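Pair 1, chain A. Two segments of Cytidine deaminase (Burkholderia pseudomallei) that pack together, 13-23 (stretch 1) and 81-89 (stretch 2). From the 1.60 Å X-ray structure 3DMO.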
# COMPACT_ATOMS: atom_id res chain seq x y z
N ALA A 13 7.83 -14.74 26.79
CA ALA A 13 8.50 -13.45 26.88
C ALA A 13 8.27 -12.60 25.63
O ALA A 13 8.06 -11.39 25.74
CB ALA A 13 9.98 -13.65 27.12
N LEU A 14 8.31 -13.24 24.46
CA LEU A 14 8.10 -12.54 23.18
C LEU A 14 6.65 -12.03 23.07
O LEU A 14 6.40 -10.93 22.57
CB LEU A 14 8.42 -13.44 21.99
CG LEU A 14 9.38 -13.01 20.87
CD1 LEU A 14 8.90 -13.53 19.51
CD2 LEU A 14 9.69 -11.52 20.79
N ILE A 15 5.70 -12.84 23.55
CA ILE A 15 4.29 -12.44 23.56
C ILE A 15 4.08 -11.24 24.49
O ILE A 15 3.36 -10.30 24.15
CB ILE A 15 3.37 -13.62 23.96
CG1 ILE A 15 3.23 -14.59 22.78
CG2 ILE A 15 1.99 -13.12 24.42
CD1 ILE A 15 2.75 -16.00 23.17
N GLU A 16 4.71 -11.27 25.66
CA GLU A 16 4.62 -10.15 26.60
C GLU A 16 5.16 -8.85 25.99
O GLU A 16 4.62 -7.77 26.23
CB GLU A 16 5.31 -10.46 27.94
CG GLU A 16 4.52 -11.42 28.85
CD GLU A 16 3.06 -10.98 29.08
OE1 GLU A 16 2.83 -9.83 29.53
OE2 GLU A 16 2.14 -11.79 28.79
N ALA A 17 6.22 -8.96 25.19
CA ALA A 17 6.77 -7.80 24.49
C ALA A 17 5.81 -7.30 23.39
O ALA A 17 5.66 -6.09 23.19
CB ALA A 17 8.16 -8.12 23.93
N ALA A 18 5.16 -8.23 22.69
CA ALA A 18 4.17 -7.87 21.66
C ALA A 18 2.97 -7.14 22.27
O ALA A 18 2.45 -6.19 21.69
CB ALA A 18 3.73 -9.11 20.90
N LYS A 19 2.54 -7.58 23.45
CA LYS A 19 1.45 -6.90 24.16
C LYS A 19 1.85 -5.50 24.63
O LYS A 19 1.05 -4.57 24.59
CB LYS A 19 0.96 -7.75 25.34
CG LYS A 19 0.28 -9.04 24.93
CD LYS A 19 -0.18 -9.86 26.15
CE LYS A 19 -1.01 -11.04 25.67
NZ LYS A 19 -1.52 -11.87 26.80
N ALA A 20 3.10 -5.34 25.07
CA ALA A 20 3.61 -4.02 25.44
C ALA A 20 3.68 -3.10 24.22
O ALA A 20 3.36 -1.91 24.33
CB ALA A 20 4.98 -4.13 26.13
N ALA A 21 4.09 -3.65 23.07
CA ALA A 21 4.12 -2.94 21.79
C ALA A 21 2.72 -2.45 21.40
O ALA A 21 2.54 -1.29 21.02
CB ALA A 21 4.68 -3.84 20.70
N ARG A 22 1.74 -3.35 21.52
CA ARG A 22 0.34 -3.08 21.18
C ARG A 22 -0.20 -1.84 21.88
O ARG A 22 -0.98 -1.11 21.30
CB ARG A 22 -0.52 -4.31 21.50
CG ARG A 22 -2.01 -4.13 21.25
CD ARG A 22 -2.79 -5.43 21.42
NE ARG A 22 -4.23 -5.19 21.41
CZ ARG A 22 -4.95 -4.86 22.48
NH1 ARG A 22 -4.38 -4.74 23.67
NH2 ARG A 22 -6.26 -4.66 22.36
N GLU A 23 0.23 -1.61 23.12
CA GLU A 23 -0.25 -0.47 23.90
C GLU A 23 0.07 0.89 23.27
O GLU A 23 -0.60 1.88 23.54
CB GLU A 23 0.31 -0.52 25.33
CG GLU A 23 -0.26 -1.65 26.18
CD GLU A 23 -1.77 -1.54 26.36
OE1 GLU A 23 -2.50 -2.41 25.83
OE2 GLU A 23 -2.23 -0.57 27.01
N ALA A 81 15.00 -14.16 14.24
CA ALA A 81 14.73 -15.47 14.83
C ALA A 81 13.23 -15.76 14.93
O ALA A 81 12.78 -16.86 14.60
CB ALA A 81 15.36 -15.56 16.20
N ALA A 82 12.46 -14.77 15.39
CA ALA A 82 11.04 -14.95 15.65
C ALA A 82 10.31 -13.62 15.70
O ALA A 82 10.90 -12.58 16.05
CB ALA A 82 10.82 -15.70 16.98
N ILE A 83 9.01 -13.67 15.39
CA ILE A 83 8.11 -12.54 15.58
C ILE A 83 6.84 -13.02 16.29
O ILE A 83 6.30 -14.07 15.96
CB ILE A 83 7.79 -11.83 14.22
CG1 ILE A 83 7.07 -10.49 14.45
CG2 ILE A 83 7.06 -12.75 13.25
CD1 ILE A 83 6.94 -9.64 13.18
N ALA A 84 6.41 -12.28 17.32
CA ALA A 84 5.11 -12.51 17.97
C ALA A 84 4.14 -11.42 17.55
O ALA A 84 4.54 -10.26 17.44
CB ALA A 84 5.26 -12.52 19.50
N VAL A 85 2.88 -11.78 17.31
CA VAL A 85 1.84 -10.81 16.91
C VAL A 85 0.62 -11.04 17.82
O VAL A 85 0.23 -12.19 18.06
CB VAL A 85 1.44 -10.98 15.42
CG1 VAL A 85 0.63 -9.76 14.92
CG2 VAL A 85 2.67 -11.20 14.54
N VAL A 86 0.02 -9.95 18.30
CA VAL A 86 -1.13 -10.04 19.22
C VAL A 86 -2.21 -9.00 18.90
O VAL A 86 -1.90 -7.85 18.59
CB VAL A 86 -0.67 -9.95 20.72
CG1 VAL A 86 0.02 -8.62 21.04
CG2 VAL A 86 -1.85 -10.18 21.66
N GLY A 87 -3.47 -9.42 18.96
CA GLY A 87 -4.60 -8.50 18.89
C GLY A 87 -5.77 -9.04 19.68
O GLY A 87 -5.72 -10.16 20.19
N GLU A 88 -6.84 -8.25 19.77
CA GLU A 88 -8.06 -8.64 20.48
C GLU A 88 -8.96 -9.45 19.54
O GLU A 88 -9.98 -8.96 19.03
CB GLU A 88 -8.78 -7.39 21.02
CG GLU A 88 -9.97 -7.69 21.93
CD GLU A 88 -9.56 -8.30 23.25
OE1 GLU A 88 -9.80 -9.52 23.45
OE2 GLU A 88 -9.00 -7.56 24.10
N THR A 89 -8.57 -10.70 19.31
CA THR A 89 -9.27 -11.57 18.38
C THR A 89 -9.74 -12.85 19.07
O THR A 89 -9.25 -13.19 20.16
CB THR A 89 -8.37 -11.93 17.16
OG1 THR A 89 -7.08 -12.35 17.63
CG2 THR A 89 -8.19 -10.73 16.24
O HOH W 1 -6.97 -5.48 19.18
O HOH W 2 -8.95 -4.97 23.65

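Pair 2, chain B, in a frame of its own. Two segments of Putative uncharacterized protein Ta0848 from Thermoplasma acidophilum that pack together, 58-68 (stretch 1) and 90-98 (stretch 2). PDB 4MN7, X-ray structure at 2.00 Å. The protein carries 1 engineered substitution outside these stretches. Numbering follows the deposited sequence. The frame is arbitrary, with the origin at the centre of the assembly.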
# COMPACT_ATOMS: atom_id res chain seq x y z
N GLY B 58 20.42 -8.29 -16.80
CA GLY B 58 19.13 -7.76 -17.23
C GLY B 58 18.78 -6.39 -16.63
O GLY B 58 19.44 -5.88 -15.71
N LEU B 59 17.73 -5.77 -17.15
CA LEU B 59 17.28 -4.49 -16.59
C LEU B 59 16.78 -4.68 -15.14
O LEU B 59 16.92 -3.83 -14.30
CB LEU B 59 16.14 -3.94 -17.41
CG LEU B 59 16.43 -3.78 -18.89
CD1 LEU B 59 15.12 -3.52 -19.62
CD2 LEU B 59 17.41 -2.65 -19.10
N CYS B 60 16.16 -5.80 -14.86
CA CYS B 60 15.65 -6.00 -13.53
C CYS B 60 16.84 -5.92 -12.52
O CYS B 60 16.75 -5.33 -11.44
CB CYS B 60 14.90 -7.30 -13.49
SG CYS B 60 13.27 -7.20 -14.31
N SER B 61 17.98 -6.52 -12.84
CA SER B 61 19.10 -6.48 -11.91
C SER B 61 19.68 -5.13 -11.84
O SER B 61 20.09 -4.66 -10.75
CB SER B 61 20.25 -7.39 -12.41
OG SER B 61 19.73 -8.66 -12.50
N LEU B 62 19.77 -4.52 -13.02
CA LEU B 62 20.45 -3.23 -13.12
C LEU B 62 19.87 -2.20 -12.16
O LEU B 62 20.64 -1.48 -11.54
CB LEU B 62 20.49 -2.71 -14.58
CG LEU B 62 21.63 -1.79 -14.97
CD1 LEU B 62 22.94 -2.52 -14.70
CD2 LEU B 62 21.54 -1.36 -16.44
N ALA B 63 18.55 -2.15 -12.00
CA ALA B 63 17.96 -1.10 -11.16
C ALA B 63 18.40 -1.25 -9.71
O ALA B 63 18.57 -0.30 -9.00
CB ALA B 63 16.47 -1.14 -11.25
N VAL B 64 18.50 -2.48 -9.28
CA VAL B 64 18.88 -2.76 -7.93
C VAL B 64 20.37 -2.56 -7.80
O VAL B 64 20.80 -2.06 -6.79
CB VAL B 64 18.49 -4.19 -7.54
CG1 VAL B 64 19.26 -4.65 -6.33
CG2 VAL B 64 17.00 -4.18 -7.20
N LEU B 65 21.16 -2.91 -8.81
CA LEU B 65 22.61 -2.87 -8.68
C LEU B 65 23.05 -1.42 -8.75
O LEU B 65 23.90 -1.02 -8.00
CB LEU B 65 23.29 -3.66 -9.80
CG LEU B 65 23.17 -5.16 -9.76
CD1 LEU B 65 23.73 -5.74 -11.10
CD2 LEU B 65 23.91 -5.73 -8.55
N LYS B 66 22.46 -0.62 -9.63
CA LYS B 66 22.79 0.77 -9.74
C LYS B 66 22.01 1.57 -8.70
O LYS B 66 22.30 2.71 -8.52
CB LYS B 66 22.33 1.36 -11.09
CG LYS B 66 23.09 0.92 -12.32
CD LYS B 66 23.02 2.02 -13.41
CE LYS B 66 21.59 2.46 -13.69
NZ LYS B 66 21.47 3.61 -14.63
N ASN B 67 20.97 1.01 -8.10
CA ASN B 67 20.03 1.80 -7.30
C ASN B 67 19.47 3.01 -8.01
O ASN B 67 19.44 4.08 -7.48
CB ASN B 67 20.60 2.24 -5.95
CG ASN B 67 19.49 2.70 -5.00
OD1 ASN B 67 18.28 2.55 -5.28
ND2 ASN B 67 19.88 3.28 -3.92
N ASP B 68 18.92 2.82 -9.18
CA ASP B 68 18.38 3.94 -9.95
C ASP B 68 17.42 3.37 -10.97
O ASP B 68 17.46 2.16 -11.25
CB ASP B 68 19.60 4.58 -10.63
CG ASP B 68 19.44 6.02 -10.93
OD1 ASP B 68 18.44 6.60 -10.52
OD2 ASP B 68 20.32 6.57 -11.64
N SER B 90 9.32 -1.54 -24.93
CA SER B 90 10.04 -0.71 -23.94
C SER B 90 9.77 -1.21 -22.54
O SER B 90 8.77 -1.89 -22.30
CB SER B 90 9.82 0.82 -24.12
OG SER B 90 8.46 1.18 -24.10
N GLU B 91 10.69 -0.91 -21.64
CA GLU B 91 10.64 -1.44 -20.31
C GLU B 91 11.35 -0.49 -19.32
O GLU B 91 12.41 0.09 -19.62
CB GLU B 91 11.31 -2.81 -20.25
CG GLU B 91 11.25 -3.44 -18.84
CD GLU B 91 11.79 -4.84 -18.77
OE1 GLU B 91 12.33 -5.27 -19.81
OE2 GLU B 91 11.67 -5.50 -17.71
N ILE B 92 10.74 -0.33 -18.13
CA ILE B 92 11.26 0.55 -17.10
C ILE B 92 11.25 -0.23 -15.82
O ILE B 92 10.35 -1.02 -15.56
CB ILE B 92 10.47 1.85 -17.00
CG1 ILE B 92 11.19 2.83 -16.08
CG2 ILE B 92 9.07 1.56 -16.56
CD1 ILE B 92 10.57 4.19 -15.97
N VAL B 93 12.33 -0.09 -15.08
CA VAL B 93 12.48 -0.75 -13.81
C VAL B 93 12.84 0.33 -12.81
O VAL B 93 13.82 1.01 -12.98
CB VAL B 93 13.53 -1.82 -13.83
CG1 VAL B 93 13.49 -2.63 -12.53
CG2 VAL B 93 13.34 -2.78 -14.98
N VAL B 94 12.04 0.44 -11.76
CA VAL B 94 12.17 1.53 -10.81
C VAL B 94 12.44 0.90 -9.48
O VAL B 94 11.67 0.07 -9.05
CB VAL B 94 10.83 2.21 -10.72
CG1 VAL B 94 10.85 3.25 -9.63
CG2 VAL B 94 10.46 2.81 -12.07
N PRO B 95 13.58 1.21 -8.84
CA PRO B 95 13.92 0.62 -7.53
C PRO B 95 12.98 1.01 -6.43
O PRO B 95 12.51 2.15 -6.41
CB PRO B 95 15.30 1.18 -7.23
CG PRO B 95 15.39 2.38 -8.08
CD PRO B 95 14.60 2.15 -9.28
N VAL B 96 12.69 0.07 -5.53
CA VAL B 96 11.91 0.34 -4.30
C VAL B 96 12.90 0.43 -3.17
O VAL B 96 13.61 -0.49 -2.94
CB VAL B 96 10.86 -0.74 -4.00
CG1 VAL B 96 10.17 -0.50 -2.61
CG2 VAL B 96 9.85 -0.75 -5.14
N ARG B 97 13.00 1.58 -2.53
CA ARG B 97 13.95 1.76 -1.47
C ARG B 97 13.40 1.82 -0.02
O ARG B 97 12.34 2.41 0.29
CB ARG B 97 14.71 3.05 -1.68
CG ARG B 97 15.43 3.08 -3.00
CD ARG B 97 15.86 4.51 -3.27
NE ARG B 97 16.57 4.58 -4.52
CZ ARG B 97 16.46 5.56 -5.38
NH1 ARG B 97 15.70 6.58 -5.11
NH2 ARG B 97 17.17 5.54 -6.49
N TYR B 98 14.19 1.25 0.88
CA TYR B 98 13.83 1.17 2.30
C TYR B 98 15.09 1.51 3.09
O TYR B 98 16.08 0.82 3.01
CB TYR B 98 13.28 -0.19 2.63
CG TYR B 98 12.63 -0.31 4.01
CD1 TYR B 98 13.41 -0.63 5.17
CD2 TYR B 98 11.27 -0.07 4.18
CE1 TYR B 98 12.83 -0.73 6.44
CE2 TYR B 98 10.68 -0.19 5.44
CZ TYR B 98 11.45 -0.53 6.56
OH TYR B 98 10.83 -0.61 7.78

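The sharpest difference lies at the matched positions A:Arg22 and B:Asn67. In pair 2 an arginine on the strand reaches back to B:Asn67 and makes direct hydrogen bonds: B:Arg97 NE donates to B:Asn67 OD1 at 2.8 Å, almost linearly, and B:Arg97 NH2 donates to the backbone B:Asn67 O at 2.9 Å. In pair 1 no hydrogen bond joins the two stretches directly. There the arginine sits on the helix, and A:Arg22, matched to B:Asn67, runs out along the strand in an extended t, t, t conformation.

Beneath this difference is one scaffold. A helix packs on a strand with an axis approach of 7.3 Å in pair 1 and 7.6 Å in pair 2, crossing at -51° and -37°, and the central backbone superposes to 1.0 Å. The strand follows the same alternation in both: A:Ala82, A:Ala84 and A:Val86 point toward the helix, as do their counterparts B:Glu91, B:Val93 and B:Pro95, while A:Ile83 and A:Val85, like B:Ile92 and B:Val94, point away.

One of the closest matches is an alanine at the middle of the helix. A:Ala18 and B:Ala63 nearly coincide even in their side-chain centres, and each sets a methyl against the strand: A:Ala18 CB is 4.0 Å from A:Ala84 CB, and B:Ala63 CB is 3.6 Å from B:Val93 CG1. A short side chain here goes with a close helix, yet the strand residue it meets can be alanine or valine.

One turn earlier, A:Leu14 and B:Leu59 both point toward the strand but meet different surfaces. A:Leu14, with chi1 and chi2 both between wells, brings CD1 to 3.8 Å from A:Ala82 CB and to the same distance from A:Ala84 CB, so one branch spans two small residues. B:Leu59, in an m, t rotamer, faces larger neighbours: its CB lies 3.9 Å from B:Val93 CG2, and its CD1 comes within 3.3 Å of B:Glu91 OE1. That oxygen is hydrogen-bonded elsewhere in the structure; its contact with the methyl is packing alone.

Further along, A:Val86 and B:Pro95 share a backbone position but differ in shape. The p rotamer of A:Val86 puts CG1 3.7 Å from A:Ala18 CB and 3.9 Å from A:Lys19 CG, so that it packs against both helix residues. The proline ring instead offers CD at 4.3 Å from B:Ala63 CB, while its CB lies 3.8 Å from B:Asn67 OD1.

Beyond it, pair 1 uses water. One water accepts from A:Glu88 N at 2.8 Å and, weakly, from A:Arg22 NH2 at 3.4 Å; a second donates to A:Glu88 OE2 at 2.6 Å and accepts weakly from A:Arg22 NH2 at 3.0 Å. In pair 2, positive phi at B:Asn67 marks the departure from the helix, and its amide oxygen meets the arginine near the guanidinium plane. What the two share is the central alanine and the strand alternation; the chemistry near the ends differs.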